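Local structure of digeranylgeranylglycerophospholipid reductase (Sulfolobus acidocaldarius, 4OPC) at residues H56-M62 with G303-I307. The protein reduces the double bonds of the geranylgeranyl chains of archaeal membrane lipid precursors, using one bound FAD per subunit. Numbering follows the deposited sequence.
With PGT ((1S)-2-{[{[(2R)-2,3-dihydroxypropyl]oxy}(hydroxy)phosphoryl]oxy}-1-[(palmitoyloxy)methyl]ethyl stearate), chain C.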
ATOM      1  N   HIS A  56       2.381  -1.831  13.363  1.00 20.94           N
ATOM      2  CA  HIS A  56       2.450  -2.968  12.448  1.00 23.28           C
ATOM      3  C   HIS A  56       3.496  -3.976  12.890  1.00 24.82           C
ATOM      4  O   HIS A  56       3.268  -5.185  12.850  1.00 32.83           O
ATOM      5  CB  HIS A  56       2.726  -2.506  11.018  1.00 25.07           C
ATOM      6  CG  HIS A  56       1.564  -1.821  10.378  1.00 24.04           C
ATOM      7  ND1 HIS A  56       0.350  -2.445  10.190  1.00 25.53           N
ATOM      8  CD2 HIS A  56       1.425  -0.569   9.884  1.00 22.32           C
ATOM      9  CE1 HIS A  56      -0.486  -1.607   9.604  1.00 30.49           C
ATOM     10  NE2 HIS A  56       0.144  -0.464   9.403  1.00 27.40           N
ATOM     11  N   PHE A  57       4.648  -3.483  13.324  1.00 22.98           N
ATOM     12  CA  PHE A  57       5.688  -4.370  13.802  1.00 23.37           C
ATOM     13  C   PHE A  57       5.220  -5.034  15.090  1.00 31.08           C
ATOM     14  O   PHE A  57       5.452  -6.220  15.296  1.00 30.18           O
ATOM     15  CB  PHE A  57       7.001  -3.609  14.009  1.00 27.42           C
ATOM     16  CG  PHE A  57       7.519  -2.969  12.755  1.00 19.29           C
ATOM     17  CD1 PHE A  57       7.099  -1.697  12.392  1.00 17.06           C
ATOM     18  CD2 PHE A  57       8.398  -3.642  11.926  1.00 16.84           C
ATOM     19  CE1 PHE A  57       7.553  -1.104  11.241  1.00 17.57           C
ATOM     20  CE2 PHE A  57       8.850  -3.054  10.760  1.00 19.65           C
ATOM     21  CZ  PHE A  57       8.432  -1.779  10.420  1.00 18.09           C
ATOM     22  N   ASP A  58       4.532  -4.272  15.938  1.00 24.88           N
ATOM     23  CA  ASP A  58       4.064  -4.791  17.222  1.00 27.87           C
ATOM     24  C   ASP A  58       2.994  -5.873  17.087  1.00 31.28           C
ATOM     25  O   ASP A  58       2.916  -6.784  17.913  1.00 34.40           O
ATOM     26  CB  ASP A  58       3.546  -3.655  18.108  1.00 30.60           C
ATOM     27  CG  ASP A  58       4.662  -2.772  18.636  1.00 32.53           C
ATOM     28  OD1 ASP A  58       5.817  -3.242  18.695  1.00 38.10           O
ATOM     29  OD2 ASP A  58       4.379  -1.613  19.002  1.00 35.96           O
ATOM     30  N   LYS A  59       2.156  -5.768  16.063  1.00 23.41           N
ATOM     31  CA  LYS A  59       1.066  -6.726  15.882  1.00 24.05           C
ATOM     32  C   LYS A  59       1.490  -8.001  15.124  1.00 24.46           C
ATOM     33  O   LYS A  59       0.929  -9.072  15.338  1.00 30.83           O
ATOM     34  CB  LYS A  59      -0.115  -6.043  15.182  1.00 32.74           C
ATOM     35  CG  LYS A  59      -1.381  -6.884  15.087  1.00 36.37           C
ATOM     36  CD  LYS A  59      -2.596  -6.023  14.756  1.00 43.59           C
ATOM     37  CE  LYS A  59      -3.866  -6.858  14.660  1.00 30.45           C
ATOM     38  NZ  LYS A  59      -5.080  -6.015  14.453  1.00 48.69           N
ATOM     39  N   LEU A  60       2.499  -7.896  14.263  1.00 21.40           N
ATOM     40  CA  LEU A  60       2.817  -8.985  13.346  1.00 20.15           C
ATOM     41  C   LEU A  60       4.031  -9.793  13.745  1.00 25.55           C
ATOM     42  O   LEU A  60       4.310 -10.839  13.152  1.00 23.15           O
ATOM     43  CB  LEU A  60       3.044  -8.432  11.945  1.00 18.83           C
ATOM     44  CG  LEU A  60       1.869  -7.673  11.344  1.00 17.15           C
ATOM     45  CD1 LEU A  60       2.284  -7.002  10.060  1.00 19.55           C
ATOM     46  CD2 LEU A  60       0.676  -8.601  11.113  1.00 20.26           C
ATOM     47  N   GLY A  61       4.768  -9.293  14.728  1.00 25.37           N
ATOM     48  CA  GLY A  61       5.975  -9.963  15.166  1.00 33.16           C
ATOM     49  C   GLY A  61       7.062  -9.881  14.114  1.00 34.50           C
ATOM     50  O   GLY A  61       7.871 -10.793  13.971  1.00 32.04           O
ATOM     51  N   MET A  62       7.071  -8.787  13.363  1.00 28.12           N
ATOM     52  CA  MET A  62       8.157  -8.539  12.429  1.00 27.86           C
ATOM     53  C   MET A  62       9.311  -7.901  13.183  1.00 40.20           C
ATOM     54  O   MET A  62       9.090  -7.120  14.119  1.00 37.37           O
ATOM     55  CB  MET A  62       7.703  -7.642  11.279  1.00 20.53           C
ATOM     56  CG  MET A  62       6.818  -8.351  10.262  1.00 20.61           C
ATOM     57  SD  MET A  62       7.696  -9.526   9.214  1.00 22.20           S
ATOM     58  CE  MET A  62       8.699  -8.413   8.222  1.00 20.49           C
ATOM     59  N   GLY A 303       3.190  -1.118   5.765  1.00 11.84           N
ATOM     60  CA  GLY A 303       2.516  -1.828   6.847  1.00 13.54           C
ATOM     61  C   GLY A 303       1.515  -2.857   6.353  1.00 12.54           C
ATOM     62  O   GLY A 303       1.531  -4.021   6.768  1.00 13.06           O
ATOM     63  N   SER A 304       0.656  -2.444   5.433  1.00 10.64           N
ATOM     64  CA  SER A 304      -0.335  -3.356   4.896  1.00 10.53           C
ATOM     65  C   SER A 304       0.309  -4.456   4.033  1.00 10.87           C
ATOM     66  O   SER A 304      -0.198  -5.583   3.992  1.00 12.24           O
ATOM     67  CB  SER A 304      -1.411  -2.580   4.142  1.00 12.01           C
ATOM     68  OG  SER A 304      -0.817  -1.667   3.226  1.00 13.60           O
ATOM     69  N   ALA A 305       1.432  -4.156   3.380  1.00 10.34           N
ATOM     70  CA  ALA A 305       2.204  -5.203   2.706  1.00 10.11           C
ATOM     71  C   ALA A 305       2.597  -6.280   3.704  1.00 11.49           C
ATOM     72  O   ALA A 305       2.454  -7.471   3.423  1.00 11.87           O
ATOM     73  CB  ALA A 305       3.452  -4.625   2.067  1.00 11.93           C
ATOM     74  N   MET A 306       3.122  -5.867   4.858  1.00 10.71           N
ATOM     75  CA  MET A 306       3.477  -6.831   5.908  1.00 12.39           C
ATOM     76  C   MET A 306       2.268  -7.618   6.418  1.00 12.28           C
ATOM     77  O   MET A 306       2.367  -8.820   6.644  1.00 13.10           O
ATOM     78  CB  MET A 306       4.197  -6.146   7.064  1.00 15.10           C
ATOM     79  CG  MET A 306       5.549  -5.559   6.651  1.00 13.97           C
ATOM     80  SD  MET A 306       6.574  -5.060   8.036  1.00 21.14           S
ATOM     81  CE  MET A 306       5.617  -3.640   8.482  1.00 18.08           C
ATOM     82  N   ILE A 307       1.131  -6.946   6.586  1.00 11.72           N
ATOM     83  CA  ILE A 307      -0.086  -7.653   6.969  1.00 11.19           C
ATOM     84  C   ILE A 307      -0.416  -8.710   5.913  1.00 11.74           C
ATOM     85  O   ILE A 307      -0.735  -9.849   6.242  1.00 12.40           O
ATOM     86  CB  ILE A 307      -1.268  -6.683   7.142  1.00 12.05           C
ATOM     87  CG1 ILE A 307      -1.001  -5.711   8.300  1.00 13.14           C
ATOM     88  CG2 ILE A 307      -2.550  -7.476   7.368  1.00 13.34           C
ATOM     89  CD1 ILE A 307      -2.094  -4.647   8.465  1.00 14.08           C
TER
HETATM   90  C48 PGT C 502      -5.605  11.290  -1.625  1.00 35.70           C
HETATM   91  C47 PGT C 502      -5.465   9.846  -2.062  1.00 36.57           C
HETATM   92  C46 PGT C 502      -4.065   9.616  -2.592  1.00 40.41           C
HETATM   93  C45 PGT C 502      -3.054  10.013  -1.535  1.00 37.95           C
HETATM   94  C44 PGT C 502      -1.759   9.251  -1.722  1.00 33.93           C
HETATM   95  C43 PGT C 502      -0.697  10.167  -2.302  1.00 29.17           C
HETATM   96  C42 PGT C 502       0.524   9.338  -2.633  1.00 37.45           C
HETATM   97  C41 PGT C 502       1.112   8.847  -1.335  1.00 37.56           C
HETATM   98  C40 PGT C 502       2.595   8.612  -1.486  1.00 26.52           C
HETATM   99  C39 PGT C 502       3.222   8.831  -0.128  1.00 21.55           C
HETATM  100  C38 PGT C 502       2.577   7.913   0.878  1.00 21.64           C
HETATM  101  C37 PGT C 502       3.088   8.266   2.255  1.00 20.53           C
HETATM  102  C36 PGT C 502       2.519   7.271   3.236  1.00 23.04           C
HETATM  103  C35 PGT C 502       2.711   7.751   4.655  1.00 24.29           C
HETATM  104  C34 PGT C 502       2.178   6.695   5.604  1.00 27.05           C
HETATM  105  C33 PGT C 502       2.033   7.232   7.011  1.00 40.05           C
HETATM  106  C32 PGT C 502       2.384   6.171   8.037  1.00 44.73           C
HETATM  107  C31 PGT C 502       1.243   5.196   8.282  1.00 74.75           C
HETATM  108  O31 PGT C 502       1.472   4.007   8.166  1.00 62.53           O
HETATM  109  O2  PGT C 502      -0.061   5.632   8.626  1.00 90.64           O
HETATM  110  C2  PGT C 502      -0.427   5.552   9.991  1.00 59.88           C
HETATM  111  C1  PGT C 502      -0.867   4.166  10.415  1.00 38.86           C
HETATM  112  O3P PGT C 502      -0.569   3.099   9.536  1.00 47.77           O
HETATM  113  P   PGT C 502      -1.778   2.297   8.895  1.00 35.23           P
HETATM  114  O1P PGT C 502      -2.795   3.356   8.530  1.00 34.25           O
HETATM  115  O2P PGT C 502      -1.351   1.521   7.659  1.00 27.37           O
HETATM  116  O4P PGT C 502      -2.447   1.269   9.911  1.00 87.28           O
HETATM  117  C4  PGT C 502      -2.215   1.308  11.304  1.00 59.92           C
HETATM  118  C5  PGT C 502      -3.079   0.300  12.028  1.00 73.23           C
HETATM  119  O5  PGT C 502      -2.258  -0.593  12.744  1.00 70.98           O
HETATM  120  C6  PGT C 502      -3.919  -0.458  11.028  1.00 54.01           C
HETATM  121  O6  PGT C 502      -3.463  -1.783  10.884  1.00 42.32           O
HETATM  122  C3  PGT C 502      -1.628   6.427  10.302  1.00 60.42           C
HETATM  123  O3  PGT C 502      -1.376   7.803  10.149  1.00 58.66           O
HETATM  124  C11 PGT C 502      -2.507   8.512   9.700  1.00 52.27           C
HETATM  125  O11 PGT C 502      -3.594   8.293  10.197  1.00 49.31           O
HETATM  126  C12 PGT C 502      -2.371   9.537   8.594  1.00 47.25           C
HETATM  127  C13 PGT C 502      -3.553  10.483   8.594  1.00 38.70           C
HETATM  128  C14 PGT C 502      -3.391  11.474   7.460  1.00 51.67           C
HETATM  129  C15 PGT C 502      -4.199  11.033   6.259  1.00 52.48           C
HETATM  130  C16 PGT C 502      -4.150  12.093   5.177  1.00 39.09           C
HETATM  131  C17 PGT C 502      -5.563  12.398   4.729  1.00 37.16           C
HETATM  132  C18 PGT C 502      -5.593  13.656   3.888  1.00 49.04           C
HETATM  133  C19 PGT C 502      -7.027  14.113   3.707  1.00 69.04           C
HETATM  134  C20 PGT C 502      -7.584  14.666   5.004  1.00 63.92           C
HETATM  135  C21 PGT C 502      -8.039  16.097   4.794  1.00 44.21           C
HETATM  136  C22 PGT C 502      -9.224  16.413   5.681  1.00 44.62           C
HETATM  137  C23 PGT C 502     -10.013  17.542   5.053  1.00 37.91           C
HETATM  138  C24 PGT C 502     -11.345  17.702   5.751  1.00 47.78           C
HETATM  139  C25 PGT C 502     -12.464  17.658   4.733  1.00 44.25           C
HETATM  140  C26 PGT C 502     -13.478  16.607   5.135  1.00 36.43           C
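Two nearly parallel helical segments pack here without hydrogen bonds, forming part of the buried wall of the lipid pocket: residues 56-60 of helix 54-60 and 303-307 of helix 302-322 run at 9°, their short axes 10.2 Å apart at closest approach. Gly303 lets the His56 ring settle onto the backbone, with Gly303 CA 3.6 Å from the ring centroid in a CH-pi contact; a CB there would clash with His56 CD2. Thus placed, His56, a phospholipid-binding residue, donates a hydrogen bond from NE2 to PGT O2P (3.0 Å); His298 and Tyr341 also hydrogen-bond this lipid. Met306 forms the apolar centre: its CE lies over one face of the Phe57 ring (4.1 Å to the centroid), with SD oblique to it in a Met-aromatic contact, while Leu60 CD1 meets Met306 CB at 3.7 Å and Ile307 CG1 at 3.9 Å. After Gly61, with positive phi, Met62 CE reaches Met306 SD (4.0 Å). Helix 16-25 touches Met62 and Met306, helix 332-357 covers Ile307, and Phe95 of strand 87-97 packs edge-to-face with Phe57.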